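Local coordinates for protein transcriptional regulator nlh2 (Aquifex aeolicus, PDB 4G3V) that activates sigma54-dependent transcription under the control of a GAF domain, which probably senses a signal, at residues A[34-39]-A[130-135]; A[112-117]-A[140-145]. All blocks are in the same frame, centred on the assembly; numbering follows the deposited sequence. Where two conformers were deposited one is given.

Contact 1: residues A[34-39]-A[130-135]; sequences KVLYSY and ITIFKE
A small, wholly apolar helix-on-sheet contact joins helix 25-40 to strand 125-135 in the buried core of the GAF domain. It rests on one leucine of the helix, L36, set over two isoleucines of the strand, I130 and I132, and buries 72 Å² in all. L36 and I130 reach toward each other tip to tip, their CD1 methyls 4.0 Å apart. The I130 side chain is extended, with CG1 lying opposite the backbone N (chi1 173°) and CD1 carried on outward, which brings its last methyl to the leucine. I132 joins less closely and with its branch methyl: its CG2 lies 4.4 Å from L36 CD1. The backbones stay apart, 9.2 Å between the CA atoms of L36 and I132, bridged by side chains alone. I152 of helix 139-162 touches both L36 and I130, and V42 touches L36 and I132, so the cluster continues beyond the two segments. On the other face of the strand the T131 hydroxyl is hydrogen-bonded to that of T78. Helices laid on one face of a central antiparallel sheet are a feature of the GAF fold, and L36 over I130 and I132 is one place where they meet.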
# COMPACT_ATOMS: atom_id res chain seq x y z
N LYS A 34 -1.29 13.97 9.51
CA LYS A 34 -0.96 14.01 10.93
C LYS A 34 -0.22 12.74 11.35
O LYS A 34 0.76 12.81 12.11
CB LYS A 34 -2.22 14.19 11.77
CG LYS A 34 -1.97 14.33 13.25
CD LYS A 34 -3.28 14.41 14.02
CE LYS A 34 -4.13 15.57 13.58
NZ LYS A 34 -5.44 15.60 14.29
N VAL A 35 -0.66 11.59 10.87
CA VAL A 35 0.03 10.35 11.24
C VAL A 35 1.38 10.23 10.52
O VAL A 35 2.32 9.64 11.05
CB VAL A 35 -0.85 9.06 11.12
CG1 VAL A 35 -2.07 9.16 12.05
CG2 VAL A 35 -1.30 8.81 9.73
N LEU A 36 1.51 10.81 9.33
CA LEU A 36 2.83 10.84 8.69
C LEU A 36 3.81 11.60 9.57
O LEU A 36 4.99 11.25 9.68
CB LEU A 36 2.76 11.48 7.31
CG LEU A 36 2.25 10.54 6.23
CD1 LEU A 36 2.17 11.25 4.89
CD2 LEU A 36 3.19 9.34 6.14
N TYR A 37 3.32 12.66 10.19
CA TYR A 37 4.15 13.39 11.14
C TYR A 37 4.42 12.56 12.40
O TYR A 37 5.56 12.40 12.82
CB TYR A 37 3.47 14.70 11.51
CG TYR A 37 4.13 15.39 12.66
CD1 TYR A 37 5.29 16.11 12.48
CD2 TYR A 37 3.59 15.31 13.93
CE1 TYR A 37 5.90 16.75 13.54
CE2 TYR A 37 4.19 15.94 14.99
CZ TYR A 37 5.33 16.66 14.79
OH TYR A 37 5.91 17.27 15.86
N SER A 38 3.37 12.03 13.01
CA SER A 38 3.53 11.36 14.29
C SER A 38 4.30 10.03 14.18
O SER A 38 5.09 9.70 15.06
CB SER A 38 2.16 11.15 14.95
OG SER A 38 1.41 10.16 14.26
N TYR A 39 4.08 9.27 13.10
CA TYR A 39 4.78 8.01 12.91
C TYR A 39 6.15 8.17 12.24
O TYR A 39 7.13 7.52 12.65
CB TYR A 39 3.94 7.03 12.08
CG TYR A 39 2.80 6.36 12.82
CD1 TYR A 39 1.67 7.08 13.19
CD2 TYR A 39 2.84 5.00 13.12
CE1 TYR A 39 0.62 6.47 13.85
CE2 TYR A 39 1.79 4.38 13.78
CZ TYR A 39 0.68 5.12 14.14
OH TYR A 39 -0.37 4.51 14.81
N ILE A 130 0.51 13.49 -3.58
CA ILE A 130 0.91 13.75 -2.20
C ILE A 130 2.38 14.11 -2.23
O ILE A 130 3.19 13.40 -2.84
CB ILE A 130 0.63 12.57 -1.26
CG1 ILE A 130 1.23 12.84 0.12
CG2 ILE A 130 1.16 11.26 -1.83
CD1 ILE A 130 0.83 11.80 1.18
N THR A 131 2.71 15.23 -1.59
CA THR A 131 4.06 15.76 -1.57
C THR A 131 4.51 15.95 -0.13
O THR A 131 3.78 16.54 0.69
CB THR A 131 4.12 17.10 -2.29
OG1 THR A 131 3.80 16.89 -3.68
CG2 THR A 131 5.51 17.74 -2.16
N ILE A 132 5.70 15.46 0.19
CA ILE A 132 6.23 15.59 1.54
C ILE A 132 7.65 16.13 1.51
O ILE A 132 8.38 15.95 0.54
CB ILE A 132 6.20 14.25 2.32
CG1 ILE A 132 7.23 13.26 1.79
CG2 ILE A 132 4.82 13.60 2.24
CD1 ILE A 132 8.51 13.23 2.56
N PHE A 133 8.04 16.80 2.59
CA PHE A 133 9.40 17.28 2.75
C PHE A 133 9.96 16.67 4.03
O PHE A 133 9.30 16.68 5.08
CB PHE A 133 9.39 18.80 2.87
CG PHE A 133 9.00 19.51 1.61
CD1 PHE A 133 7.68 19.70 1.29
CD2 PHE A 133 9.98 20.00 0.74
CE1 PHE A 133 7.31 20.36 0.14
CE2 PHE A 133 9.62 20.65 -0.41
CZ PHE A 133 8.28 20.83 -0.72
N LYS A 134 11.16 16.13 3.96
CA LYS A 134 11.75 15.49 5.12
C LYS A 134 13.27 15.42 4.99
O LYS A 134 13.79 15.21 3.90
CB LYS A 134 11.18 14.08 5.27
CG LYS A 134 11.78 13.29 6.43
CD LYS A 134 11.10 11.94 6.56
CE LYS A 134 11.85 11.02 7.51
NZ LYS A 134 11.83 11.55 8.90
N GLU A 135 13.97 15.61 6.10
CA GLU A 135 15.43 15.53 6.12
C GLU A 135 15.94 14.09 6.07
O GLU A 135 15.41 13.21 6.75
CB GLU A 135 15.99 16.19 7.38
CG GLU A 135 15.84 17.69 7.44
CD GLU A 135 16.69 18.28 8.55
OE1 GLU A 135 16.87 17.60 9.59
OE2 GLU A 135 17.20 19.41 8.39

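Contact 2: residues A[112-117]-A[140-145]; sequences KHALIA and ESLENF
The F145 ring carries the aliphatic part of K134, from the neighbouring strand, over one face, with K134 CD 3.6 Å from F145 CZ, and takes strand 113-122 at its edge: I116 CD1 lies near the ring plane, 3.9 Å from F145 CD2, and the two side chains cross obliquely. With CG anti to the backbone N (chi1 -160°), the ring turns toward the strand and its CD2 edge meets I116. F136 meets the same ring edge-to-face. Beside it, L142 supplies the larger share of the helix's contact. Its CD1 sits 3.6 Å from I116 CD1, the closest approach between the segments, where the two side chains lie alongside one another, pointing opposite ways. Both methyls of L142 also straddle A114 CB, which is 3.9 Å from CD1 and equally far from CD2. The CA atoms of A114 and L142 are 8.0 Å apart where this small side chain faces the leucine. The short strand and helix segments run in roughly the same direction, 26° apart, with 10.3 Å between their axes. Helix 139-162 packs on one face of the sheet, with helix 4-19 against its F145 and N144, whereas L115 points to the other face, where helix 76-84 touches it.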
# COMPACT_ATOMS: atom_id res chain seq x y z
N LYS A 112 19.44 19.46 3.92
CA LYS A 112 19.21 18.03 4.07
C LYS A 112 17.79 17.62 3.67
O LYS A 112 17.51 16.44 3.46
CB LYS A 112 19.50 17.59 5.51
CG LYS A 112 20.91 17.94 5.96
CD LYS A 112 21.50 16.87 6.86
CE LYS A 112 20.80 16.81 8.21
NZ LYS A 112 21.58 16.00 9.19
N HIS A 113 16.89 18.59 3.55
CA HIS A 113 15.50 18.28 3.19
C HIS A 113 15.41 17.71 1.79
O HIS A 113 15.98 18.27 0.84
CB HIS A 113 14.60 19.51 3.27
CG HIS A 113 14.07 19.77 4.65
ND1 HIS A 113 14.68 20.64 5.52
CD2 HIS A 113 13.00 19.27 5.30
CE1 HIS A 113 14.00 20.66 6.66
NE2 HIS A 113 12.98 19.84 6.55
N ALA A 114 14.68 16.61 1.65
CA ALA A 114 14.30 16.09 0.35
C ALA A 114 12.82 16.33 0.11
O ALA A 114 12.04 16.51 1.05
CB ALA A 114 14.61 14.62 0.25
N LEU A 115 12.43 16.33 -1.16
CA LEU A 115 11.04 16.39 -1.55
C LEU A 115 10.68 15.05 -2.18
O LEU A 115 11.38 14.58 -3.08
CB LEU A 115 10.83 17.53 -2.55
CG LEU A 115 9.40 17.86 -2.99
CD1 LEU A 115 9.34 19.20 -3.71
CD2 LEU A 115 8.85 16.78 -3.88
N ILE A 116 9.62 14.42 -1.70
CA ILE A 116 9.10 13.22 -2.37
C ILE A 116 7.66 13.49 -2.76
O ILE A 116 6.84 13.85 -1.91
CB ILE A 116 9.15 11.98 -1.47
CG1 ILE A 116 10.59 11.67 -1.08
CG2 ILE A 116 8.51 10.78 -2.18
CD1 ILE A 116 10.71 10.55 -0.07
N ALA A 117 7.35 13.31 -4.03
CA ALA A 117 6.01 13.54 -4.54
C ALA A 117 5.56 12.30 -5.28
O ALA A 117 6.28 11.79 -6.16
CB ALA A 117 5.99 14.77 -5.44
N GLU A 140 20.43 6.63 0.34
CA GLU A 140 19.92 5.27 0.46
C GLU A 140 18.61 5.20 1.23
O GLU A 140 17.60 4.71 0.72
CB GLU A 140 20.97 4.36 1.10
CG GLU A 140 20.72 2.89 0.87
CD GLU A 140 21.99 2.07 0.97
OE1 GLU A 140 23.08 2.67 1.06
OE2 GLU A 140 21.89 0.82 0.95
N SER A 141 18.61 5.69 2.46
CA SER A 141 17.41 5.73 3.29
C SER A 141 16.29 6.56 2.63
O SER A 141 15.11 6.39 2.94
CB SER A 141 17.73 6.31 4.66
OG SER A 141 18.30 7.60 4.55
N LEU A 142 16.66 7.47 1.74
CA LEU A 142 15.68 8.25 1.01
C LEU A 142 14.92 7.35 0.04
O LEU A 142 13.70 7.45 -0.10
CB LEU A 142 16.37 9.40 0.28
CG LEU A 142 15.49 10.25 -0.64
CD1 LEU A 142 14.27 10.77 0.09
CD2 LEU A 142 16.31 11.40 -1.20
N GLU A 143 15.65 6.46 -0.63
CA GLU A 143 15.04 5.55 -1.59
C GLU A 143 14.06 4.60 -0.92
O GLU A 143 12.99 4.30 -1.47
CB GLU A 143 16.12 4.76 -2.35
CG GLU A 143 16.93 5.60 -3.34
CD GLU A 143 18.02 4.80 -4.05
OE1 GLU A 143 17.90 3.56 -4.12
OE2 GLU A 143 19.00 5.42 -4.53
N ASN A 144 14.40 4.13 0.27
CA ASN A 144 13.51 3.25 1.01
C ASN A 144 12.23 3.98 1.41
O ASN A 144 11.12 3.44 1.31
CB ASN A 144 14.20 2.69 2.25
CG ASN A 144 13.28 1.83 3.09
OD1 ASN A 144 12.94 0.71 2.71
ND2 ASN A 144 12.89 2.34 4.26
N PHE A 145 12.39 5.21 1.87
CA PHE A 145 11.26 6.00 2.33
C PHE A 145 10.31 6.28 1.17
O PHE A 145 9.08 6.30 1.34
CB PHE A 145 11.77 7.31 2.92
CG PHE A 145 10.80 7.97 3.83
CD1 PHE A 145 10.73 7.60 5.16
CD2 PHE A 145 9.98 8.98 3.38
CE1 PHE A 145 9.84 8.22 6.01
CE2 PHE A 145 9.09 9.60 4.22
CZ PHE A 145 9.01 9.22 5.53

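How the contacts relate
From the N terminus, helix 25-40 comes first; contact 1 closes a long loop of 90 residues when the chain returns to it as strand 125-135. Strand 113-122 lies within that loop, and contact 2 closes a shorter one of 22 residues to helix 139-162, so the two loops cross, their segments alternating along the chain. The contact centres are 11 Å apart. The two contacts meet in the sheet, where 113-117 and 130-135 are antiparallel neighbours: I132 N to I116 O (2.9 Å) and A114 N to K134 O (2.8 Å) are probable hydrogen bonds. Contact 1 sets helix 25-40 on strand 125-135; contact 2 sets helix 139-162 on its neighbour 113-122.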